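Local coordinates for putative cytoplasmic protein (Enterobacter cloacae, PDB 4HFL) that is the type VI secretion effector Tae4, an amidase that probably cuts peptidoglycan in rival bacteria and is inhibited by its immunity protein Tai4, at residues P73-S78 / R90-V95; K79-T84 / V95-A100; A122-I127 / A170-L175; H133-A138 / N162-P167. One frame throughout, in Å; residues are numbered along the deposited sequence. Where two conformers were deposited one is given.

In the fold
Interactions 1 and 2 are neighbours, their centres about 4 Å apart, around the hairpin of strands 82-84 and 90-92 and the start of helix 95-106. Both are partly buried: interaction 1 joins its segments by one water and apolar packing, whereas interaction 2 adds a carboxylate that receives a backbone N-H. Interactions 3 and 4 lie on the larger antiparallel sheet and pair strands 126-133 and 166-174 near opposite ends, with centres about 22 Å apart. Interaction 3 is partly buried, with main-chain bonds and packed aromatic and aliphatic groups; interaction 4 is a surface contact, where two main-chain bonds come with sparse side-chain packing.

Interaction 1: P73-S78 / R90-V95; sequences PVPSNS and RYMFRV
R90 opens strand 90-92 by reaching toward V74, P75 and S76 in the loop that follows helix 59-69. Its backbone N gives its hydrogen to a water, with N and the water oxygen 2.9 Å apart, and the same water donates to V74 O over 2.7 Å, so the two main chains are joined through solvent. The R90 side chain sets off with CG anti to its own carbonyl carbon (chi1 -66°) and runs extended as far as NE. Its CD passes 3.4 Å from V74 O and 3.5 Å from P75 O; farther out, NE lies 3.2 Å from S76 CB, which approaches the guanidinium obliquely. A long residue suits this exposed position, since its methylenes can pack on the loop carbonyls while the charged end stays near the surface. From the strand backbone, R90 O meets V74 CB at 3.3 Å. The side-chain amide of N68, on helix 59-69, bonds both R90 O and V74 N, tying loop and strand to that helix. M92, two residues on, turns to the buried side: its chain is extended, and chi3 (-171°) carries CE to V74 CG1 at 3.7 Å, with P75 CD farther off at 4.2 Å. F101 of helix 95-106 also touches both M92 and P75. Buried V74 and M92 supply the apolar part of the contact, the methionine's flexible end fitting against the valine. With no direct hydrogen bond between the segments, the contact relies on one bridging water and on van der Waals packing, polar toward the surface and apolar inside.

Interaction 2: K79-T84 / V95-A100; sequences KYATVT and VKDMIA
The turn leading into the small hairpin of strands 82-84 and 90-92 rests on the first two turns of helix 95-106, with Y80 and A81 meeting D97. D97 is the third residue after the helix N-cap position R94, a place where an acidic side chain is common because its negative charge can interact favourably with the helix start. Its CG stands anti to the carbonyl carbon (chi1 -69°), which sends the carboxylate toward the loop. There A81 N donates to D97 OD2 over 3.1 Å in a nearly straight bond (168°), although the nitrogen approaches from above the carboxylate plane, 56° out of it. A small A81 suits the site, since its CB sits only 3.6 Å from the same OD2. The Y80 ring slides past D97 in the opposite direction, its plane steeply inclined to the carboxylate; CD1 lies 3.5 Å from D97 O, and CE1 is in looser apolar contact with A100 CB at 4.3 Å. K79 CB covers the centre of one face of this ring, and F101 meets the ring edge-to-face. A water also holds D97, donating to D97 OD2 and to A81 O, its oxygen 2.6 Å from each.

Interaction 3: A122-I127 / A170-L175; sequences AGKQGI and ATFWSL
F172 holds CG anti to its backbone N (chi1 168°) and L175 holds CG anti to its carbonyl carbon (chi1 -60°), and these choices bring both side chains against K124-I127. The F172 ring reaches the residues that lead into strand 126-133: CZ touches K124 CB at 3.6 Å and Q125 O at 3.4 Å, while G126 N lies at the ring edge, near its plane. L175 turns to I127 instead; the two side chains cross obliquely, L175 CD1 lying 3.7 Å from I127 CG1. The pair I127–W173 is antiparallel and hydrogen-bonded, W173 N giving to I127 O and I127 N to W173 O; their side chains share the face covered by helix 95-106, and W173 NE1 is satisfied by G107 O. Next along comes the non-hydrogen-bonded pair G126–S174. Glycine suits it: a CB would point at the partner strand, running into W173 O, S174 CA and L175 N, and at these backbone angles also into the preceding carbonyl. Beyond G126 the strands part. L175 N still donates to Q125 O over 2.9 Å, but the reverse bond is made by a side chain: Q125, extended beyond CG, brings NE2 to L175 O at 3.2 Å, L175 O lying close to the plane of the Q125 amide. Q125 N bonds a water instead, which also pairs with S174 OG. The chemistry therefore changes at the sheet's end: direct main-chain bonds give way to a glutamine amide and a water, so the departing backbones stay joined while aromatic and aliphatic groups pack beside them.

Interaction 4: H133-A138 / N162-P167; sequences HGWLDA and NGSFIP
H133 and I166 form an antiparallel, hydrogen-bonded pair where strand 126-133 ends and strand 166-174 begins, beside a type II' turn running from N162 to F165. H133 N gives to I166 O, and I166 N returns the bond to H133 O, each over 2.9 Å. H133 has two conformers, so its ring contacts, which belong to one of them, are less certain. Leaving CB, the chain puts CG between the backbone N and the carbonyl carbon (chi1 57°). ND1 turns back on its own loop and donates to G134 O at 3.2 Å, with the oxygen in the ring plane. CD2 passes the strand partner's carbonyl, I166 O, at 4.2 Å. CE1, on the far side of the ring, meets I166 CB at 3.8 Å, and NE2 is next to the same carbon. This CH-pi contact places I166 CB over one face of the imidazole, offset toward the rim. A beta-branched isoleucine suits the strand start: its CB, over the ring face, presents a C-H to the imidazole while the two side chains run side by side. F165 goes another way: its CE1 comes 3.8 Å from H133 N, and its ring meets H155 nearly at right angles. In the turn, G163, which is poorly ordered, takes the positive phi (55°) that this turn type needs at its second residue, a conformation glycine adopts readily. S164 then meets W135 of the other loop, S164 CB at the indole edge, 3.6 Å from W135 NE1.

Interaction 1: P73-S78 / R90-V95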
loop_
_atom_site.group_PDB
_atom_site.type_symbol
_atom_site.label_atom_id
_atom_site.label_comp_id
_atom_site.label_asym_id
_atom_site.label_seq_id
_atom_site.Cartn_x
_atom_site.Cartn_y
_atom_site.Cartn_z
ATOM N N PRO A 73 -0.469 -13.928 0.027
ATOM C CA PRO A 73 0.780 -13.992 -0.739
ATOM C C PRO A 73 0.638 -13.261 -2.067
ATOM O O PRO A 73 -0.322 -13.528 -2.797
ATOM C CB PRO A 73 0.996 -15.508 -0.940
ATOM C CG PRO A 73 -0.377 -16.113 -0.851
ATOM C CD PRO A 73 -1.181 -15.222 0.076
ATOM N N VAL A 74 1.551 -12.336 -2.366
ATOM C CA VAL A 74 1.514 -11.634 -3.657
ATOM C C VAL A 74 1.714 -12.665 -4.773
ATOM O O VAL A 74 2.706 -13.404 -4.763
ATOM C CB VAL A 74 2.579 -10.514 -3.728
ATOM C CG1 VAL A 74 2.700 -9.943 -5.142
ATOM C CG2 VAL A 74 2.259 -9.401 -2.721
ATOM N N PRO A 75 0.766 -12.726 -5.730
ATOM C CA PRO A 75 0.703 -13.815 -6.716
ATOM C C PRO A 75 1.724 -13.672 -7.842
ATOM O O PRO A 75 2.345 -12.615 -7.964
ATOM C CB PRO A 75 -0.711 -13.671 -7.289
ATOM C CG PRO A 75 -0.974 -12.194 -7.220
ATOM C CD PRO A 75 -0.279 -11.708 -5.967
ATOM N N SER A 76 1.907 -14.730 -8.633
ATOM C CA SER A 76 2.692 -14.649 -9.864
ATOM C C SER A 76 1.713 -14.539 -11.027
ATOM O O SER A 76 1.177 -15.542 -11.505
ATOM C CB SER A 76 3.589 -15.878 -10.033
ATOM O OG SER A 76 4.518 -15.697 -11.088
ATOM N N ASN A 77 1.476 -13.311 -11.471
ATOM C CA ASN A 77 0.384 -13.026 -12.383
ATOM C C ASN A 77 0.818 -11.960 -13.372
ATOM O O ASN A 77 1.619 -11.089 -13.028
ATOM C CB ASN A 77 -0.820 -12.539 -11.575
ATOM C CG ASN A 77 -2.098 -12.506 -12.384
ATOM O OD1 ASN A 77 -2.392 -11.522 -13.067
ATOM N ND2 ASN A 77 -2.881 -13.576 -12.294
ATOM N N SER A 78 0.290 -12.024 -14.592
ATOM C CA SER A 78 0.652 -11.067 -15.631
ATOM C C SER A 78 0.101 -9.669 -15.355
ATOM O O SER A 78 0.556 -8.694 -15.952
ATOM C CB SER A 78 0.199 -11.563 -17.012
ATOM O OG SER A 78 -1.185 -11.877 -17.032
ATOM N N ARG A 90 7.151 -12.564 -3.336
ATOM C CA ARG A 90 6.985 -11.600 -4.421
ATOM C C ARG A 90 6.582 -10.199 -3.947
ATOM O O ARG A 90 5.750 -10.036 -3.041
ATOM C CB ARG A 90 5.982 -12.123 -5.457
ATOM C CG ARG A 90 6.458 -13.368 -6.205
ATOM C CD ARG A 90 5.294 -14.088 -6.868
ATOM N NE ARG A 90 5.732 -15.220 -7.682
ATOM C CZ ARG A 90 5.870 -16.466 -7.227
ATOM N NH1 ARG A 90 5.608 -16.744 -5.954
ATOM N NH2 ARG A 90 6.276 -17.434 -8.044
ATOM N N TYR A 91 7.181 -9.191 -4.576
ATOM C CA TYR A 91 6.957 -7.800 -4.218
ATOM C C TYR A 91 6.595 -6.977 -5.449
ATOM O O TYR A 91 7.331 -6.990 -6.450
ATOM C CB TYR A 91 8.210 -7.241 -3.531
ATOM C CG TYR A 91 8.426 -7.856 -2.164
ATOM C CD1 TYR A 91 7.867 -7.287 -1.030
ATOM C CD2 TYR A 91 9.166 -9.023 -2.011
ATOM C CE1 TYR A 91 8.055 -7.863 0.232
ATOM C CE2 TYR A 91 9.357 -9.594 -0.763
ATOM C CZ TYR A 91 8.795 -9.011 0.350
ATOM O OH TYR A 91 8.989 -9.581 1.592
ATOM N N MET A 92 5.448 -6.296 -5.386
ATOM C CA MET A 92 5.054 -5.357 -6.439
ATOM C C MET A 92 5.815 -4.060 -6.220
ATOM O O MET A 92 6.145 -3.725 -5.082
ATOM C CB MET A 92 3.543 -5.075 -6.419
ATOM C CG MET A 92 2.635 -6.301 -6.514
ATOM S SD MET A 92 0.872 -5.867 -6.689
ATOM C CE MET A 92 0.179 -7.519 -6.476
ATOM N N PHE A 93 6.100 -3.337 -7.307
ATOM C CA PHE A 93 6.879 -2.109 -7.217
ATOM C C PHE A 93 6.191 -0.944 -7.961
ATOM O O PHE A 93 6.724 0.169 -7.999
ATOM C CB PHE A 93 8.307 -2.336 -7.730
ATOM C CG PHE A 93 8.368 -2.853 -9.141
ATOM C CD1 PHE A 93 8.418 -1.968 -10.214
ATOM C CD2 PHE A 93 8.370 -4.217 -9.395
ATOM C CE1 PHE A 93 8.474 -2.430 -11.519
ATOM C CE2 PHE A 93 8.434 -4.690 -10.695
ATOM C CZ PHE A 93 8.478 -3.789 -11.763
ATOM N N ARG A 94 5.004 -1.214 -8.519
ATOM C CA ARG A 94 4.142 -0.182 -9.111
ATOM C C ARG A 94 2.866 0.010 -8.289
ATOM O O ARG A 94 2.130 -0.950 -8.006
ATOM C CB ARG A 94 3.772 -0.540 -10.552
ATOM C CG ARG A 94 4.922 -0.394 -11.530
ATOM C CD ARG A 94 4.621 -1.093 -12.843
ATOM N NE ARG A 94 5.848 -1.465 -13.549
ATOM C CZ ARG A 94 5.883 -2.113 -14.711
ATOM N NH1 ARG A 94 4.753 -2.458 -15.311
ATOM N NH2 ARG A 94 7.047 -2.414 -15.274
ATOM N N VAL A 95 2.587 1.251 -7.906
ATOM C CA VAL A 95 1.457 1.490 -7.012
ATOM C C VAL A 95 0.102 1.172 -7.664
ATOM O O VAL A 95 -0.836 0.736 -6.987
ATOM C CB VAL A 95 1.505 2.907 -6.384
ATOM C CG1 VAL A 95 1.076 3.976 -7.390
ATOM C CG2 VAL A 95 0.645 2.958 -5.136
HETATM O O HOH W 1 4.535 -13.697 -2.808
#

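Interaction 2: K79-T84 / V95-A100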
loop_
_atom_site.group_PDB
_atom_site.type_symbol
_atom_site.label_atom_id
_atom_site.label_comp_id
_atom_site.label_asym_id
_atom_site.label_seq_id
_atom_site.Cartn_x
_atom_site.Cartn_y
_atom_site.Cartn_z
ATOM N N LYS A 79 -0.872 -9.571 -14.452
ATOM C CA LYS A 79 -1.479 -8.278 -14.133
ATOM C C LYS A 79 -0.608 -7.429 -13.208
ATOM O O LYS A 79 -0.780 -6.207 -13.135
ATOM C CB LYS A 79 -2.865 -8.467 -13.506
ATOM C CG LYS A 79 -3.895 -9.070 -14.450
ATOM C CD LYS A 79 -5.210 -9.347 -13.739
ATOM C CE LYS A 79 -5.582 -10.821 -13.851
ATOM N NZ LYS A 79 -6.989 -11.094 -13.439
ATOM N N TYR A 80 0.331 -8.071 -12.516
ATOM C CA TYR A 80 1.092 -7.392 -11.471
ATOM C C TYR A 80 2.595 -7.577 -11.648
ATOM O O TYR A 80 3.083 -8.705 -11.710
ATOM C CB TYR A 80 0.641 -7.892 -10.087
ATOM C CG TYR A 80 -0.868 -7.994 -9.963
ATOM C CD1 TYR A 80 -1.659 -6.854 -9.921
ATOM C CD2 TYR A 80 -1.499 -9.229 -9.906
ATOM C CE1 TYR A 80 -3.036 -6.941 -9.825
ATOM C CE2 TYR A 80 -2.874 -9.325 -9.804
ATOM C CZ TYR A 80 -3.634 -8.176 -9.762
ATOM O OH TYR A 80 -5.001 -8.261 -9.659
ATOM N N ALA A 81 3.326 -6.467 -11.730
ATOM C CA ALA A 81 4.786 -6.521 -11.861
ATOM C C ALA A 81 5.405 -6.863 -10.516
ATOM O O ALA A 81 5.195 -6.149 -9.531
ATOM C CB ALA A 81 5.336 -5.194 -12.372
ATOM N N THR A 82 6.160 -7.958 -10.472
ATOM C CA THR A 82 6.722 -8.439 -9.216
ATOM C C THR A 82 8.180 -8.843 -9.378
ATOM O O THR A 82 8.575 -9.352 -10.429
ATOM C CB THR A 82 5.929 -9.655 -8.668
ATOM O OG1 THR A 82 6.004 -10.738 -9.603
ATOM C CG2 THR A 82 4.451 -9.288 -8.433
ATOM N N VAL A 83 8.982 -8.593 -8.346
ATOM C CA VAL A 83 10.277 -9.270 -8.234
ATOM C C VAL A 83 10.264 -10.058 -6.931
ATOM O O VAL A 83 9.207 -10.208 -6.310
ATOM C CB VAL A 83 11.486 -8.307 -8.267
ATOM C CG1 VAL A 83 11.568 -7.568 -9.622
ATOM C CG2 VAL A 83 11.433 -7.330 -7.097
ATOM N N THR A 84 11.423 -10.564 -6.518
ATOM C CA THR A 84 11.546 -11.265 -5.238
ATOM C C THR A 84 12.479 -10.523 -4.282
ATOM O O THR A 84 13.385 -9.802 -4.711
ATOM C CB THR A 84 12.098 -12.682 -5.423
ATOM O OG1 THR A 84 13.400 -12.603 -6.023
ATOM C CG2 THR A 84 11.175 -13.508 -6.310
ATOM N N VAL A 95 2.587 1.251 -7.906
ATOM C CA VAL A 95 1.457 1.490 -7.012
ATOM C C VAL A 95 0.102 1.172 -7.664
ATOM O O VAL A 95 -0.836 0.736 -6.987
ATOM C CB VAL A 95 1.505 2.907 -6.384
ATOM C CG1 VAL A 95 1.076 3.976 -7.390
ATOM C CG2 VAL A 95 0.645 2.958 -5.136
ATOM N N LYS A 96 0.006 1.363 -8.979
ATOM C CA LYS A 96 -1.229 1.062 -9.714
ATOM C C LYS A 96 -1.564 -0.430 -9.623
ATOM O O LYS A 96 -2.741 -0.822 -9.572
ATOM C CB LYS A 96 -1.089 1.503 -11.176
ATOM C CG LYS A 96 -1.128 0.373 -12.185
ATOM C CD LYS A 96 -0.099 0.578 -13.296
ATOM C CE LYS A 96 -0.073 -0.631 -14.228
ATOM N NZ LYS A 96 1.092 -0.614 -15.154
ATOM N N ASP A 97 -0.521 -1.256 -9.576
ATOM C CA ASP A 97 -0.688 -2.702 -9.472
ATOM C C ASP A 97 -1.201 -3.103 -8.091
ATOM O O ASP A 97 -2.050 -3.986 -7.968
ATOM C CB ASP A 97 0.637 -3.416 -9.746
ATOM C CG ASP A 97 1.087 -3.299 -11.196
ATOM O OD1 ASP A 97 0.260 -2.964 -12.070
ATOM O OD2 ASP A 97 2.276 -3.567 -11.461
ATOM N N MET A 98 -0.675 -2.468 -7.047
ATOM C CA MET A 98 -1.131 -2.762 -5.689
ATOM C C MET A 98 -2.595 -2.330 -5.553
ATOM O O MET A 98 -3.445 -3.062 -5.007
ATOM C CB MET A 98 -0.248 -2.030 -4.676
ATOM C CG MET A 98 -0.665 -2.195 -3.218
ATOM S SD MET A 98 -0.864 -3.924 -2.706
ATOM C CE MET A 98 0.797 -4.571 -2.969
ATOM N N ILE A 99 -2.874 -1.143 -6.090
ATOM C CA ILE A 99 -4.214 -0.568 -6.084
ATOM C C ILE A 99 -5.213 -1.492 -6.782
ATOM O O ILE A 99 -6.306 -1.729 -6.266
ATOM C CB ILE A 99 -4.210 0.860 -6.706
ATOM C CG1 ILE A 99 -3.535 1.854 -5.740
ATOM C CG2 ILE A 99 -5.606 1.313 -7.017
ATOM C CD1 ILE A 99 -3.411 3.299 -6.277
ATOM N N ALA A 100 -4.839 -2.029 -7.943
ATOM C CA ALA A 100 -5.694 -2.997 -8.647
ATOM C C ALA A 100 -5.814 -4.326 -7.894
ATOM O O ALA A 100 -6.869 -4.958 -7.879
ATOM C CB ALA A 100 -5.176 -3.225 -10.055
HETATM O O HOH W 2 4.052 -3.845 -9.555
#

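Interaction 3: A122-I127 / A170-L175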
loop_
_atom_site.group_PDB
_atom_site.type_symbol
_atom_site.label_atom_id
_atom_site.label_comp_id
_atom_site.label_asym_id
_atom_site.label_seq_id
_atom_site.Cartn_x
_atom_site.Cartn_y
_atom_site.Cartn_z
ATOM N N ALA A 122 -13.825 8.795 10.197
ATOM C CA ALA A 122 -13.805 8.872 11.653
ATOM C C ALA A 122 -14.317 7.565 12.215
ATOM O O ALA A 122 -15.265 6.990 11.679
ATOM C CB ALA A 122 -14.666 10.025 12.137
ATOM N N GLY A 123 -13.676 7.087 13.280
ATOM C CA GLY A 123 -14.082 5.848 13.921
ATOM C C GLY A 123 -13.896 4.599 13.076
ATOM O O GLY A 123 -14.527 3.568 13.355
ATOM N N LYS A 124 -13.050 4.687 12.047
ATOM C CA LYS A 124 -12.739 3.527 11.205
ATOM C C LYS A 124 -11.249 3.197 11.325
ATOM O O LYS A 124 -10.447 4.058 11.683
ATOM C CB LYS A 124 -13.084 3.814 9.738
ATOM C CG LYS A 124 -14.474 4.424 9.496
ATOM C CD LYS A 124 -15.574 3.385 9.613
ATOM C CE LYS A 124 -16.966 4.008 9.442
ATOM N NZ LYS A 124 -17.114 4.772 8.186
ATOM N N GLN A 125 -10.882 1.957 11.017
ATOM C CA GLN A 125 -9.472 1.559 10.947
ATOM C C GLN A 125 -9.322 0.524 9.833
ATOM O O GLN A 125 -10.185 -0.354 9.668
ATOM C CB GLN A 125 -8.986 0.984 12.296
ATOM C CG GLN A 125 -9.617 -0.354 12.714
ATOM C CD GLN A 125 -9.101 -0.843 14.055
ATOM O OE1 GLN A 125 -8.663 -0.039 14.893
ATOM N NE2 GLN A 125 -9.146 -2.172 14.272
ATOM N N GLY A 126 -8.255 0.629 9.047
ATOM C CA GLY A 126 -8.042 -0.340 7.987
ATOM C C GLY A 126 -7.046 0.096 6.931
ATOM O O GLY A 126 -6.156 0.903 7.188
ATOM N N ILE A 127 -7.195 -0.462 5.735
ATOM C CA ILE A 127 -6.323 -0.140 4.613
ATOM C C ILE A 127 -6.950 0.985 3.800
ATOM O O ILE A 127 -8.127 0.926 3.469
ATOM C CB ILE A 127 -6.175 -1.358 3.679
ATOM C CG1 ILE A 127 -5.426 -2.490 4.385
ATOM C CG2 ILE A 127 -5.463 -0.961 2.363
ATOM C CD1 ILE A 127 -5.340 -3.752 3.550
ATOM N N ALA A 170 -10.561 8.610 -2.120
ATOM C CA ALA A 170 -9.991 7.712 -1.109
ATOM C C ALA A 170 -10.867 6.487 -1.111
ATOM O O ALA A 170 -12.097 6.599 -1.189
ATOM C CB ALA A 170 -9.979 8.339 0.252
ATOM N N THR A 171 -10.221 5.327 -1.028
ATOM C CA THR A 171 -10.875 4.030 -1.084
ATOM C C THR A 171 -10.314 3.226 0.093
ATOM O O THR A 171 -9.098 3.208 0.323
ATOM C CB THR A 171 -10.565 3.340 -2.437
ATOM O OG1 THR A 171 -11.160 4.092 -3.503
ATOM C CG2 THR A 171 -11.128 1.930 -2.487
ATOM N N PHE A 172 -11.205 2.573 0.830
ATOM C CA PHE A 172 -10.916 2.105 2.168
ATOM C C PHE A 172 -11.607 0.783 2.497
ATOM O O PHE A 172 -12.815 0.618 2.210
ATOM C CB PHE A 172 -11.377 3.163 3.174
ATOM C CG PHE A 172 -11.397 2.672 4.602
ATOM C CD1 PHE A 172 -10.252 2.741 5.376
ATOM C CD2 PHE A 172 -12.557 2.155 5.167
ATOM C CE1 PHE A 172 -10.254 2.286 6.690
ATOM C CE2 PHE A 172 -12.572 1.696 6.484
ATOM C CZ PHE A 172 -11.416 1.765 7.245
ATOM N N TRP A 173 -10.840 -0.119 3.124
ATOM C CA TRP A 173 -11.350 -1.387 3.688
ATOM C C TRP A 173 -11.107 -1.431 5.185
ATOM O O TRP A 173 -9.974 -1.227 5.647
ATOM C CB TRP A 173 -10.623 -2.602 3.085
ATOM C CG TRP A 173 -10.841 -2.838 1.603
ATOM C CD1 TRP A 173 -11.689 -3.744 1.045
ATOM C CD2 TRP A 173 -10.167 -2.193 0.513
ATOM N NE1 TRP A 173 -11.612 -3.683 -0.328
ATOM C CE2 TRP A 173 -10.679 -2.746 -0.679
ATOM C CE3 TRP A 173 -9.184 -1.194 0.427
ATOM C CZ2 TRP A 173 -10.250 -2.330 -1.945
ATOM C CZ3 TRP A 173 -8.760 -0.787 -0.824
ATOM C CH2 TRP A 173 -9.298 -1.351 -1.997
ATOM N N SER A 174 -12.151 -1.735 5.951
ATOM C CA SER A 174 -12.007 -1.916 7.395
ATOM C C SER A 174 -11.207 -3.176 7.706
ATOM O O SER A 174 -11.391 -4.222 7.067
ATOM C CB SER A 174 -13.392 -2.029 8.068
ATOM O OG SER A 174 -14.005 -0.763 8.175
ATOM N N LEU A 175 -10.329 -3.081 8.699
ATOM C CA LEU A 175 -9.671 -4.267 9.232
ATOM C C LEU A 175 -10.010 -4.392 10.706
ATOM O O LEU A 175 -10.053 -3.376 11.423
ATOM C CB LEU A 175 -8.151 -4.200 9.019
ATOM C CG LEU A 175 -7.604 -4.107 7.581
ATOM C CD1 LEU A 175 -6.082 -4.119 7.605
ATOM C CD2 LEU A 175 -8.116 -5.229 6.674
HETATM O O HOH W 3 -13.402 0.122 10.994
#

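Interaction 4: H133-A138 / N162-P167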
loop_
_atom_site.group_PDB
_atom_site.type_symbol
_atom_site.label_atom_id
_atom_site.label_comp_id
_atom_site.label_asym_id
_atom_site.label_seq_id
_atom_site.Cartn_x
_atom_site.Cartn_y
_atom_site.Cartn_z
ATOM N N HIS A 133 -3.612 13.280 -8.707
ATOM C CA HIS A 133 -2.670 13.583 -9.770
ATOM C C HIS A 133 -1.624 14.584 -9.314
ATOM O O HIS A 133 -1.848 15.363 -8.386
ATOM C CB HIS A 133 -3.405 14.109 -11.011
ATOM C CG HIS A 133 -4.246 15.316 -10.745
ATOM N ND1 HIS A 133 -3.726 16.591 -10.705
ATOM C CD2 HIS A 133 -5.572 15.443 -10.498
ATOM C CE1 HIS A 133 -4.697 17.452 -10.448
ATOM N NE2 HIS A 133 -5.825 16.779 -10.310
ATOM N N GLY A 134 -0.478 14.554 -9.980
ATOM C CA GLY A 134 0.567 15.524 -9.743
ATOM C C GLY A 134 0.452 16.533 -10.869
ATOM O O GLY A 134 -0.625 16.731 -11.423
ATOM N N TRP A 135 1.553 17.168 -11.233
ATOM C CA TRP A 135 1.514 18.070 -12.359
ATOM C C TRP A 135 1.417 17.354 -13.695
ATOM O O TRP A 135 0.935 17.938 -14.649
ATOM C CB TRP A 135 2.731 18.999 -12.361
ATOM C CG TRP A 135 2.628 20.068 -11.335
ATOM C CD1 TRP A 135 3.047 20.005 -10.041
ATOM C CD2 TRP A 135 2.060 21.372 -11.514
ATOM N NE1 TRP A 135 2.778 21.195 -9.398
ATOM C CE2 TRP A 135 2.170 22.049 -10.284
ATOM C CE3 TRP A 135 1.479 22.036 -12.600
ATOM C CZ2 TRP A 135 1.717 23.357 -10.109
ATOM C CZ3 TRP A 135 1.022 23.327 -12.423
ATOM C CH2 TRP A 135 1.145 23.975 -11.189
ATOM N N LEU A 136 1.858 16.099 -13.778
ATOM C CA LEU A 136 1.899 15.427 -15.083
ATOM C C LEU A 136 1.119 14.111 -15.162
ATOM O O LEU A 136 0.532 13.785 -16.200
ATOM C CB LEU A 136 3.345 15.192 -15.518
ATOM C CG LEU A 136 4.139 16.437 -15.890
ATOM C CD1 LEU A 136 5.587 16.068 -16.130
ATOM C CD2 LEU A 136 3.545 17.137 -17.127
ATOM N N ASP A 137 1.116 13.345 -14.081
ATOM C CA ASP A 137 0.484 12.037 -14.135
ATOM C C ASP A 137 -0.418 11.793 -12.941
ATOM O O ASP A 137 -0.255 12.416 -11.879
ATOM C CB ASP A 137 1.527 10.916 -14.232
ATOM C CG ASP A 137 2.793 11.338 -14.965
ATOM O OD1 ASP A 137 2.754 11.493 -16.202
ATOM O OD2 ASP A 137 3.845 11.484 -14.307
ATOM N N ALA A 138 -1.373 10.882 -13.137
ATOM C CA ALA A 138 -2.171 10.342 -12.050
ATOM C C ALA A 138 -1.257 9.491 -11.189
ATOM O O ALA A 138 -0.330 8.854 -11.698
ATOM C CB ALA A 138 -3.298 9.474 -12.596
ATOM N N ASN A 162 1.963 15.873 0.829
ATOM C CA ASN A 162 1.479 15.664 -0.538
ATOM C C ASN A 162 2.462 16.202 -1.563
ATOM O O ASN A 162 2.379 15.870 -2.743
ATOM C CB ASN A 162 0.103 16.324 -0.749
ATOM C CG ASN A 162 -1.062 15.441 -0.282
ATOM O OD1 ASN A 162 -0.959 14.218 -0.273
ATOM N ND2 ASN A 162 -2.177 16.068 0.093
ATOM N N GLY A 163 3.402 17.021 -1.104
ATOM C CA GLY A 163 4.176 17.836 -2.014
ATOM C C GLY A 163 3.206 18.651 -2.854
ATOM O O GLY A 163 2.563 19.576 -2.348
ATOM N N SER A 164 3.077 18.279 -4.127
ATOM C CA SER A 164 2.148 18.925 -5.048
ATOM C C SER A 164 1.059 17.965 -5.553
ATOM O O SER A 164 0.514 18.166 -6.644
ATOM C CB SER A 164 2.917 19.489 -6.244
ATOM O OG SER A 164 4.148 20.049 -5.831
ATOM N N PHE A 165 0.742 16.935 -4.762
ATOM C CA PHE A 165 -0.203 15.886 -5.188
ATOM C C PHE A 165 -1.655 16.159 -4.775
ATOM O O PHE A 165 -1.972 16.204 -3.585
ATOM C CB PHE A 165 0.258 14.528 -4.653
ATOM C CG PHE A 165 -0.810 13.437 -4.674
ATOM C CD1 PHE A 165 -0.969 12.625 -5.777
ATOM C CD2 PHE A 165 -1.606 13.192 -3.557
ATOM C CE1 PHE A 165 -1.931 11.613 -5.786
ATOM C CE2 PHE A 165 -2.569 12.174 -3.559
ATOM C CZ PHE A 165 -2.729 11.388 -4.672
ATOM N N ILE A 166 -2.531 16.325 -5.761
ATOM C CA ILE A 166 -3.930 16.656 -5.509
ATOM C C ILE A 166 -4.726 15.369 -5.464
ATOM O O ILE A 166 -4.825 14.670 -6.469
ATOM C CB ILE A 166 -4.531 17.560 -6.606
ATOM C CG1 ILE A 166 -3.631 18.771 -6.883
ATOM C CG2 ILE A 166 -5.935 18.013 -6.198
ATOM C CD1 ILE A 166 -3.608 19.807 -5.771
ATOM N N PRO A 167 -5.282 15.044 -4.286
ATOM C CA PRO A 167 -6.086 13.836 -4.085
ATOM C C PRO A 167 -7.530 14.020 -4.582
ATOM O O PRO A 167 -8.143 15.068 -4.355
ATOM C CB PRO A 167 -6.042 13.650 -2.563
ATOM C CG PRO A 167 -5.952 15.052 -2.040
ATOM C CD PRO A 167 -5.140 15.832 -3.045
#